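Local coordinates for helicase of the snf2/rad54 family (Sulfolobus solfataricus, PDB 1Z5Z), which belongs to the SWI2/SNF2 family of DNA-dependent ATPases and probably uses its RecA-like C-terminal domain, together with a second lobe, to move along duplex DNA, at residues Ile78-Ala83 / Ile188-Trp193; Met102-Glu107 / Ile216-Ile221; Ser157-Asn162 / Lys166-Ser171; Asp231-Leu234 / Leu240-Asp243. One frame throughout, in Å; residues are numbered along the deposited sequence.

Overall arrangement
The fold of this RecA-like domain is a parallel beta sheet flanked by helices, and three of the four contacts reach that sheet. Interactions 1 and 2, with centres about 13 Å apart, use its neighbouring strands 186-189 and 216-222, which bond to each other through His-189, His-218 and Leu-220; along the chain their segments alternate. Interaction 3 uses strand 167-171, about 17 Å centre to centre from interaction 2, and falls between the two segments of each of the first two. Interaction 4 comes last, about 32 Å from interaction 3 between centres. Sequence-distant pieces thus converge on one sheet, while Asp-231 ties helix 226-236 to Arg-192 and Lys-219 by salt bridges as well as packing.

Interaction 1 (Ile78-Ala83 / Ile188-Trp193); sequences IVDHPA and IHFDRW
Asp-80 and Asp-191 bring their carboxylates together in the interior of the domain, with Asp-80 OD2 only 2.5 Å from Asp-191 OD1. The two groups lie nearly coplanar, their planes 16° apart, although the side chains themselves meet at about a right angle. Two acid oxygens this close probably have a proton between them, and one of the pair is then likely to be neutral. Other polar groups steady them: Lys-97 forms a salt bridge with Asp-80 OD1 and also bonds Phe-190 O, so one ammonium joins both segments. Asp-191 OD1 is further bonded to Thr-119 OG1, and its OD2 to the backbone N of Gln-120.

The loop Phe-190 to Trp-193 leaves the C-terminal end of strand 186-189, the side of a parallel sheet from which RecA-like domains commonly send their functional loops. Segment 78-83 reaches this end from the loop that follows helix 61-78.

The ring contact falls to Phe-190. With CG anti to the backbone N (chi1 -158°), its far end reaches the 78-83 loop, and CE2 comes 3.7 Å from Asp-80 CG. The carboxylate carbon sits at the ring edge, near its plane, and Asp-80 O also lies in that plane, 4.1 Å from Phe-190 CZ. An alanine at Asp-80 would remove the carboxylate and is likely to leave Asp-191 OD1 without its close acid mate and Lys-97 without this salt bridge.

Each segment is also braced internally: His-81 ND1 accepts from Ala-83 N at 2.9 Å, a capping bond at the start of helix 83-86, and Trp-193 NE1 donates to His-189 ND1 at 2.9 Å.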
# COMPACT_ATOMS: atom_id res chain seq x y z
N ILE A 78 -7.85 2.44 -4.44
CA ILE A 78 -8.44 1.44 -5.33
C ILE A 78 -7.51 0.24 -5.50
O ILE A 78 -7.98 -0.91 -5.46
CB ILE A 78 -8.75 2.08 -6.74
CG1 ILE A 78 -10.00 3.00 -6.62
CG2 ILE A 78 -8.94 1.01 -7.79
CD1 ILE A 78 -10.32 3.70 -7.95
N VAL A 79 -6.21 0.48 -5.67
CA VAL A 79 -5.31 -0.67 -5.84
C VAL A 79 -5.09 -1.48 -4.57
O VAL A 79 -4.50 -2.57 -4.64
CB VAL A 79 -3.94 -0.26 -6.42
CG1 VAL A 79 -4.16 0.46 -7.78
CG2 VAL A 79 -3.19 0.64 -5.43
N ASP A 80 -5.56 -0.97 -3.43
CA ASP A 80 -5.45 -1.68 -2.16
C ASP A 80 -6.71 -2.51 -1.98
O ASP A 80 -6.65 -3.69 -1.75
CB ASP A 80 -5.33 -0.69 -0.99
CG ASP A 80 -3.89 -0.34 -0.66
OD1 ASP A 80 -2.97 -0.63 -1.50
OD2 ASP A 80 -3.69 0.23 0.43
N HIS A 81 -7.88 -1.87 -2.05
CA HIS A 81 -9.14 -2.59 -1.87
C HIS A 81 -10.33 -1.71 -2.22
O HIS A 81 -10.53 -0.63 -1.64
CB HIS A 81 -9.28 -3.06 -0.43
CG HIS A 81 -10.28 -4.15 -0.25
ND1 HIS A 81 -11.62 -4.01 -0.59
CD2 HIS A 81 -10.14 -5.43 0.19
CE1 HIS A 81 -12.25 -5.15 -0.37
NE2 HIS A 81 -11.37 -6.02 0.11
N PRO A 82 -11.17 -2.18 -3.15
CA PRO A 82 -12.33 -1.38 -3.54
C PRO A 82 -13.23 -0.93 -2.38
O PRO A 82 -13.88 0.11 -2.49
CB PRO A 82 -13.06 -2.29 -4.54
CG PRO A 82 -12.61 -3.66 -4.19
CD PRO A 82 -11.14 -3.45 -3.89
N ALA A 83 -13.26 -1.66 -1.28
CA ALA A 83 -14.13 -1.26 -0.15
C ALA A 83 -13.75 0.08 0.53
O ALA A 83 -14.57 0.69 1.24
CB ALA A 83 -14.18 -2.35 0.88
N ILE A 188 5.48 -7.63 5.02
CA ILE A 188 4.75 -7.34 3.78
C ILE A 188 4.44 -5.83 3.73
O ILE A 188 3.74 -5.29 4.63
CB ILE A 188 3.39 -8.07 3.74
CG1 ILE A 188 3.61 -9.59 3.68
CG2 ILE A 188 2.55 -7.60 2.53
CD1 ILE A 188 2.30 -10.41 3.70
N HIS A 189 4.98 -5.14 2.73
CA HIS A 189 4.68 -3.72 2.57
C HIS A 189 3.49 -3.69 1.60
O HIS A 189 3.64 -3.82 0.39
CB HIS A 189 5.91 -2.97 2.09
CG HIS A 189 7.00 -2.94 3.12
ND1 HIS A 189 6.84 -2.31 4.35
CD2 HIS A 189 8.22 -3.51 3.15
CE1 HIS A 189 7.92 -2.51 5.08
NE2 HIS A 189 8.78 -3.24 4.38
N PHE A 190 2.29 -3.58 2.16
CA PHE A 190 1.05 -3.62 1.38
C PHE A 190 0.93 -2.54 0.34
O PHE A 190 0.35 -2.75 -0.74
CB PHE A 190 -0.13 -3.57 2.34
CG PHE A 190 -1.39 -4.11 1.76
CD1 PHE A 190 -1.65 -5.48 1.79
CD2 PHE A 190 -2.32 -3.27 1.17
CE1 PHE A 190 -2.81 -6.01 1.27
CE2 PHE A 190 -3.51 -3.78 0.63
CZ PHE A 190 -3.76 -5.16 0.68
N ASP A 191 1.44 -1.35 0.65
CA ASP A 191 1.44 -0.24 -0.31
C ASP A 191 2.64 0.64 0.05
O ASP A 191 3.28 0.42 1.09
CB ASP A 191 0.11 0.55 -0.28
CG ASP A 191 -0.31 0.93 1.12
OD1 ASP A 191 -1.44 0.59 1.51
OD2 ASP A 191 0.51 1.57 1.82
N ARG A 192 2.95 1.59 -0.81
CA ARG A 192 4.12 2.44 -0.63
C ARG A 192 3.96 3.49 0.44
O ARG A 192 3.73 4.63 0.14
CB ARG A 192 4.48 3.10 -1.97
CG ARG A 192 6.01 3.28 -2.12
CD ARG A 192 6.45 3.98 -3.38
NE ARG A 192 7.85 3.66 -3.63
CZ ARG A 192 8.28 2.63 -4.37
NH1 ARG A 192 9.58 2.43 -4.52
NH2 ARG A 192 7.42 1.81 -4.98
N TRP A 193 4.09 3.08 1.71
CA TRP A 193 3.90 4.00 2.85
C TRP A 193 5.18 4.73 3.27
O TRP A 193 5.14 5.75 3.97
CB TRP A 193 3.44 3.21 4.07
CG TRP A 193 4.47 2.18 4.54
CD1 TRP A 193 4.59 0.89 4.11
CD2 TRP A 193 5.53 2.38 5.50
NE1 TRP A 193 5.64 0.28 4.73
CE2 TRP A 193 6.25 1.16 5.58
CE3 TRP A 193 5.95 3.47 6.29
CZ2 TRP A 193 7.36 0.99 6.43
CZ3 TRP A 193 7.06 3.31 7.13
CH2 TRP A 193 7.75 2.08 7.19

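Interaction 2 (Met102-Glu107 / Ile216-Ile221); sequences MEIIEE and IVHKLI
One face of the His-218 imidazole carries the CD1 methyl of Ile-104, which rides 4.1 Å above the ring plane and is offset toward the rim. Measured to the ring centroid the CH-pi contact is 4.3 Å, with CD1 18° off the normal. The second branch, CG2, lies against the ND1-CE1 bond of the ring, 3.7 Å from each of those two atoms of His-218. Ile-104 can place both branches here because CG1 stands beside its backbone N (chi1 -70°) while CG2 is anti to that N. The methyl packing helps to bury ND1, which has no hydrogen-bonding partner in the model. Two residues along the strand, Leu-220 adds purely apolar contact, its CD2 lying 4.0 Å from Ile-104 CD1. The isoleucine and each of the two strand side chains run past one another in opposite directions. Around them, Ile-104 also touches Ile-188 of the adjacent strand, and His-218 touches Val-33 on the other neighbour. One helical side chain thus fits against alternate residues of strand 216-222, as where a helix covers a face of the parallel sheet in an alpha/beta domain of RecA type.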
# COMPACT_ATOMS: atom_id res chain seq x y z
N MET A 102 -2.81 -13.47 1.33
CA MET A 102 -3.17 -14.73 1.97
C MET A 102 -2.24 -15.84 1.45
O MET A 102 -1.91 -16.75 2.20
CB MET A 102 -4.64 -15.08 1.71
CG MET A 102 -5.67 -14.04 2.25
SD MET A 102 -5.33 -13.36 3.88
CE MET A 102 -5.62 -14.86 4.93
N GLU A 103 -1.80 -15.77 0.19
CA GLU A 103 -0.89 -16.79 -0.34
C GLU A 103 0.43 -16.69 0.37
O GLU A 103 1.02 -17.71 0.73
CB GLU A 103 -0.64 -16.64 -1.84
CG GLU A 103 -1.92 -16.58 -2.66
CD GLU A 103 -1.68 -16.45 -4.16
OE1 GLU A 103 -0.65 -15.89 -4.58
OE2 GLU A 103 -2.56 -16.90 -4.92
N ILE A 104 0.90 -15.46 0.60
CA ILE A 104 2.19 -15.29 1.27
C ILE A 104 2.07 -15.75 2.72
O ILE A 104 2.95 -16.42 3.26
CB ILE A 104 2.64 -13.81 1.26
CG1 ILE A 104 3.04 -13.38 -0.16
CG2 ILE A 104 3.76 -13.64 2.25
CD1 ILE A 104 3.12 -11.82 -0.37
N ILE A 105 0.97 -15.37 3.34
CA ILE A 105 0.73 -15.76 4.71
C ILE A 105 0.76 -17.30 4.89
O ILE A 105 1.39 -17.84 5.82
CB ILE A 105 -0.64 -15.18 5.19
CG1 ILE A 105 -0.51 -13.65 5.37
CG2 ILE A 105 -1.04 -15.81 6.52
CD1 ILE A 105 -1.71 -13.01 6.10
N GLU A 106 0.10 -18.00 3.98
CA GLU A 106 0.02 -19.46 4.05
C GLU A 106 1.44 -20.04 4.05
O GLU A 106 1.83 -20.78 4.95
CB GLU A 106 -0.81 -19.96 2.86
CG GLU A 106 -1.21 -21.42 2.96
CD GLU A 106 -2.25 -21.79 1.90
OE1 GLU A 106 -1.92 -21.74 0.70
OE2 GLU A 106 -3.40 -22.12 2.28
N GLU A 107 2.22 -19.65 3.05
CA GLU A 107 3.59 -20.10 2.99
C GLU A 107 4.38 -19.68 4.25
O GLU A 107 5.14 -20.47 4.78
CB GLU A 107 4.27 -19.54 1.73
CG GLU A 107 5.77 -19.42 1.86
CD GLU A 107 6.44 -18.99 0.58
OE1 GLU A 107 7.53 -18.37 0.65
OE2 GLU A 107 5.90 -19.27 -0.50
N ILE A 216 12.40 -11.89 5.61
CA ILE A 216 12.00 -11.93 4.19
C ILE A 216 11.04 -10.76 3.95
O ILE A 216 9.97 -10.72 4.57
CB ILE A 216 11.28 -13.22 3.83
CG1 ILE A 216 12.26 -14.40 3.95
CG2 ILE A 216 10.69 -13.10 2.42
CD1 ILE A 216 11.72 -15.70 3.41
N VAL A 217 11.42 -9.83 3.06
CA VAL A 217 10.62 -8.65 2.73
C VAL A 217 9.85 -8.74 1.41
O VAL A 217 10.40 -9.17 0.39
CB VAL A 217 11.52 -7.39 2.65
CG1 VAL A 217 10.70 -6.18 2.29
CG2 VAL A 217 12.19 -7.18 3.96
N HIS A 218 8.57 -8.36 1.43
CA HIS A 218 7.74 -8.38 0.22
C HIS A 218 7.10 -7.00 -0.07
O HIS A 218 6.46 -6.40 0.80
CB HIS A 218 6.59 -9.39 0.33
CG HIS A 218 7.02 -10.82 0.47
ND1 HIS A 218 6.80 -11.55 1.62
CD2 HIS A 218 7.59 -11.67 -0.42
CE1 HIS A 218 7.22 -12.79 1.43
NE2 HIS A 218 7.70 -12.89 0.20
N LYS A 219 7.25 -6.51 -1.28
CA LYS A 219 6.62 -5.23 -1.62
C LYS A 219 5.54 -5.50 -2.62
O LYS A 219 5.84 -5.90 -3.75
CB LYS A 219 7.62 -4.24 -2.24
CG LYS A 219 8.63 -3.70 -1.29
CD LYS A 219 9.75 -2.99 -2.06
CE LYS A 219 9.20 -1.99 -3.06
NZ LYS A 219 9.96 -1.99 -4.35
N LEU A 220 4.28 -5.29 -2.24
CA LEU A 220 3.20 -5.54 -3.15
C LEU A 220 3.12 -4.41 -4.18
O LEU A 220 3.16 -3.23 -3.81
CB LEU A 220 1.88 -5.66 -2.38
CG LEU A 220 1.86 -6.74 -1.27
CD1 LEU A 220 0.42 -7.01 -0.89
CD2 LEU A 220 2.51 -8.05 -1.71
N ILE A 221 2.99 -4.75 -5.45
CA ILE A 221 2.91 -3.74 -6.52
C ILE A 221 1.81 -4.06 -7.50
O ILE A 221 1.79 -5.17 -8.06
CB ILE A 221 4.23 -3.67 -7.31
CG1 ILE A 221 5.34 -3.13 -6.40
CG2 ILE A 221 4.07 -2.74 -8.53
CD1 ILE A 221 6.69 -3.05 -7.13

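Interaction 3 (Ser157-Asn162 / Lys166-Ser171); sequences SKFQNN and KFIVLS
The backbone oxygen of Phe-159, whose ring lies against Ile-168, and that of Asn-162 both hold the ammonium of Lys-114, which also makes a cation-pi contact with the Phe-159 ring. A single lysine thus binds two carbonyls at the end of helix 149-161 and the aromatic side chain that leaves the same helix. Over one face of that ring stands Ile-168 CG2, 3.5 Å above the plane and over its centre. The line from CG2 to the centroid is only 12° off the normal, a well-centred CH-pi contact. Ile-168 turns this methyl inward by setting CG1 anti to its own backbone N (chi1 -176°), which leaves CG2 between that N and the carbonyl carbon. This is the helix-to-strand half of a beta-alpha-beta unit: strand 142-143, helix 149-161 and strand 167-171, the two strands parallel neighbours in the sheet. CD1 of Ile-168 extends the packing back toward the helix, 3.9 Å from Phe-159 CB. Two backbone oxygens, one from the strand and one from the residue before it, also come near the ring. Phe-167 O approaches Phe-159 CD2 obliquely at 3.5 Å, whereas Lys-166 O lies at the edge, 4.2 Å from Phe-159 CE2. The Phe-167 side chain points away and packs on helices 96-110 and 122-136.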
# COMPACT_ATOMS: atom_id res chain seq x y z
N SER A 157 5.20 -4.89 22.64
CA SER A 157 5.80 -5.84 23.56
C SER A 157 5.18 -7.21 23.28
O SER A 157 5.87 -8.25 23.20
CB SER A 157 5.54 -5.37 25.00
OG SER A 157 5.61 -6.46 25.91
N LYS A 158 3.87 -7.22 23.10
CA LYS A 158 3.20 -8.47 22.83
C LYS A 158 3.70 -9.14 21.55
O LYS A 158 3.88 -10.37 21.51
CB LYS A 158 1.71 -8.26 22.73
CG LYS A 158 0.97 -9.53 22.42
CD LYS A 158 -0.48 -9.27 22.04
CE LYS A 158 -1.32 -8.78 23.21
NZ LYS A 158 -2.71 -8.48 22.77
N PHE A 159 3.94 -8.37 20.50
CA PHE A 159 4.41 -8.98 19.25
C PHE A 159 5.86 -9.38 19.37
O PHE A 159 6.24 -10.42 18.88
CB PHE A 159 4.25 -8.02 18.06
CG PHE A 159 4.75 -8.58 16.75
CD1 PHE A 159 6.02 -8.28 16.28
CD2 PHE A 159 3.96 -9.45 16.00
CE1 PHE A 159 6.50 -8.84 15.08
CE2 PHE A 159 4.43 -10.02 14.79
CZ PHE A 159 5.70 -9.71 14.34
N GLN A 160 6.67 -8.54 20.00
CA GLN A 160 8.09 -8.80 20.12
C GLN A 160 8.46 -9.95 21.05
O GLN A 160 9.46 -10.62 20.81
CB GLN A 160 8.80 -7.54 20.63
CG GLN A 160 8.96 -6.42 19.63
CD GLN A 160 9.98 -6.73 18.54
OE1 GLN A 160 9.65 -7.32 17.50
NE2 GLN A 160 11.22 -6.34 18.79
N ASN A 161 7.66 -10.19 22.08
CA ASN A 161 8.02 -11.22 23.05
C ASN A 161 7.24 -12.51 23.09
O ASN A 161 7.66 -13.45 23.73
CB ASN A 161 8.01 -10.63 24.45
CG ASN A 161 8.69 -9.29 24.51
OD1 ASN A 161 9.83 -9.14 24.07
ND2 ASN A 161 7.99 -8.31 25.05
N ASN A 162 6.10 -12.57 22.44
CA ASN A 162 5.33 -13.79 22.47
C ASN A 162 5.35 -14.46 21.07
O ASN A 162 4.68 -14.00 20.16
CB ASN A 162 3.90 -13.46 22.92
CG ASN A 162 3.01 -14.66 22.92
OD1 ASN A 162 3.26 -15.62 22.21
ND2 ASN A 162 1.93 -14.60 23.71
N LYS A 166 1.46 -14.34 15.93
CA LYS A 166 2.02 -14.48 14.61
C LYS A 166 1.95 -13.27 13.69
O LYS A 166 2.66 -13.25 12.70
CB LYS A 166 1.31 -15.66 13.93
CG LYS A 166 1.70 -16.99 14.55
CD LYS A 166 3.17 -17.28 14.29
CE LYS A 166 3.62 -18.57 14.96
NZ LYS A 166 4.86 -19.06 14.31
N PHE A 167 1.07 -12.31 14.02
CA PHE A 167 0.83 -11.14 13.18
C PHE A 167 0.80 -9.82 13.91
O PHE A 167 0.60 -9.74 15.14
CB PHE A 167 -0.55 -11.25 12.48
CG PHE A 167 -0.75 -12.48 11.65
CD1 PHE A 167 -1.26 -13.65 12.22
CD2 PHE A 167 -0.43 -12.47 10.30
CE1 PHE A 167 -1.44 -14.81 11.45
CE2 PHE A 167 -0.60 -13.61 9.52
CZ PHE A 167 -1.11 -14.79 10.10
N ILE A 168 1.03 -8.77 13.13
CA ILE A 168 0.86 -7.40 13.61
C ILE A 168 0.59 -6.55 12.37
O ILE A 168 1.24 -6.72 11.35
CB ILE A 168 2.09 -6.86 14.39
CG1 ILE A 168 1.75 -5.45 14.92
CG2 ILE A 168 3.38 -6.86 13.53
CD1 ILE A 168 2.56 -5.06 16.16
N VAL A 169 -0.40 -5.66 12.43
CA VAL A 169 -0.70 -4.81 11.29
C VAL A 169 -0.38 -3.40 11.75
O VAL A 169 -0.64 -3.03 12.90
CB VAL A 169 -2.20 -4.94 10.83
CG1 VAL A 169 -2.49 -3.93 9.76
CG2 VAL A 169 -2.47 -6.35 10.26
N LEU A 170 0.25 -2.63 10.86
CA LEU A 170 0.63 -1.25 11.19
C LEU A 170 0.19 -0.30 10.10
O LEU A 170 0.42 -0.54 8.92
CB LEU A 170 2.15 -1.13 11.31
CG LEU A 170 2.83 -2.05 12.35
CD1 LEU A 170 3.33 -3.37 11.69
CD2 LEU A 170 3.98 -1.29 12.91
N SER A 171 -0.46 0.78 10.49
CA SER A 171 -0.84 1.73 9.49
C SER A 171 -0.01 2.93 9.86
O SER A 171 -0.09 3.40 11.00
CB SER A 171 -2.33 2.05 9.57
OG SER A 171 -2.55 3.06 10.53

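Interaction 4 (Asp231-Leu234 / Leu240-Asp243); sequences DQLL and LFKD
Phe-241 packs on Leu-233 and Leu-234 in an apolar surface contact between two consecutive helices, 226-236 and 238-241, which follow the last strand of the parallel sheet in this RecA-like domain. Only a short turn separates the helices, and the second, weakly bonded one lays an aromatic ring against the helix before it. No hydrogen bond crosses between the segments. From its segment Phe-241 alone makes the contact: with CG anti to the carbonyl carbon and beside the backbone N (chi1 -60°), the ring reaches out to the two successive leucines. Both leucine side chains meet it at about a right angle. Leu-233 works at the far end of the ring, where its CB is 3.9 Å and its CD2 4.0 Å from Phe-241 CZ. Leu-234 meets the ring farther back along one side. An alanine in place of Phe-241 would probably leave these two leucines without their shared apolar partner and open a gap between the helices. The first helix is fastened to the body of the domain by Asp-231, whose OD2 forms salt bridges with Lys-219 and Arg-192 while its OD1 accepts from Asn-32. At the contact itself the ring also nears the backbone, Phe-241 CE1 lying 3.8 Å from Leu-233 O, and on its other side Phe-241 CD2 stands 4.2 Å from the Leu-234 CD2 methyl.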
# COMPACT_ATOMS: atom_id res chain seq x y z
N ASP A 231 7.64 2.71 -9.01
CA ASP A 231 8.72 1.82 -8.60
C ASP A 231 9.78 1.76 -9.68
O ASP A 231 10.97 1.91 -9.41
CB ASP A 231 8.19 0.42 -8.34
CG ASP A 231 9.20 -0.45 -7.60
OD1 ASP A 231 9.96 -1.17 -8.27
OD2 ASP A 231 9.23 -0.39 -6.34
N GLN A 232 9.35 1.52 -10.92
CA GLN A 232 10.29 1.46 -12.04
C GLN A 232 11.13 2.72 -12.15
O GLN A 232 12.34 2.65 -12.35
CB GLN A 232 9.54 1.24 -13.36
CG GLN A 232 8.99 -0.16 -13.50
CD GLN A 232 8.09 -0.31 -14.69
OE1 GLN A 232 7.55 -1.40 -14.94
NE2 GLN A 232 7.90 0.77 -15.44
N LEU A 233 10.49 3.88 -12.05
CA LEU A 233 11.23 5.15 -12.17
C LEU A 233 12.36 5.36 -11.14
O LEU A 233 13.44 5.85 -11.49
CB LEU A 233 10.26 6.32 -12.07
CG LEU A 233 9.57 6.75 -13.34
CD1 LEU A 233 8.56 7.82 -12.99
CD2 LEU A 233 10.60 7.28 -14.35
N LEU A 234 12.10 5.01 -9.88
CA LEU A 234 13.10 5.16 -8.83
C LEU A 234 14.26 4.21 -9.08
O LEU A 234 15.41 4.61 -9.04
CB LEU A 234 12.52 4.85 -7.46
CG LEU A 234 11.26 5.57 -6.98
CD1 LEU A 234 11.01 5.18 -5.53
CD2 LEU A 234 11.42 7.07 -7.11
N LEU A 240 18.80 10.89 -10.72
CA LEU A 240 17.98 12.00 -11.24
C LEU A 240 17.01 12.56 -10.20
O LEU A 240 16.77 13.76 -10.17
CB LEU A 240 17.17 11.52 -12.44
CG LEU A 240 17.79 10.40 -13.26
CD1 LEU A 240 16.79 9.89 -14.27
CD2 LEU A 240 19.03 10.90 -13.95
N PHE A 241 16.47 11.67 -9.38
CA PHE A 241 15.47 12.01 -8.36
C PHE A 241 16.05 12.40 -6.99
O PHE A 241 15.36 13.00 -6.16
CB PHE A 241 14.53 10.80 -8.15
CG PHE A 241 13.78 10.39 -9.39
CD1 PHE A 241 14.46 9.98 -10.53
CD2 PHE A 241 12.38 10.40 -9.40
CE1 PHE A 241 13.77 9.60 -11.68
CE2 PHE A 241 11.67 10.02 -10.54
CZ PHE A 241 12.37 9.62 -11.68
N LYS A 242 17.32 12.03 -6.78
CA LYS A 242 18.05 12.27 -5.53
C LYS A 242 17.83 13.63 -4.87
O LYS A 242 18.13 13.80 -3.70
CB LYS A 242 19.56 12.06 -5.78
CG LYS A 242 20.40 12.04 -4.51
CD LYS A 242 21.86 11.86 -4.88
CE LYS A 242 22.78 12.09 -3.69
NZ LYS A 242 24.21 12.09 -4.08
N ASP A 243 17.32 14.59 -5.63
CA ASP A 243 17.05 15.92 -5.08
C ASP A 243 15.60 16.02 -4.66
O ASP A 243 15.26 16.30 -3.50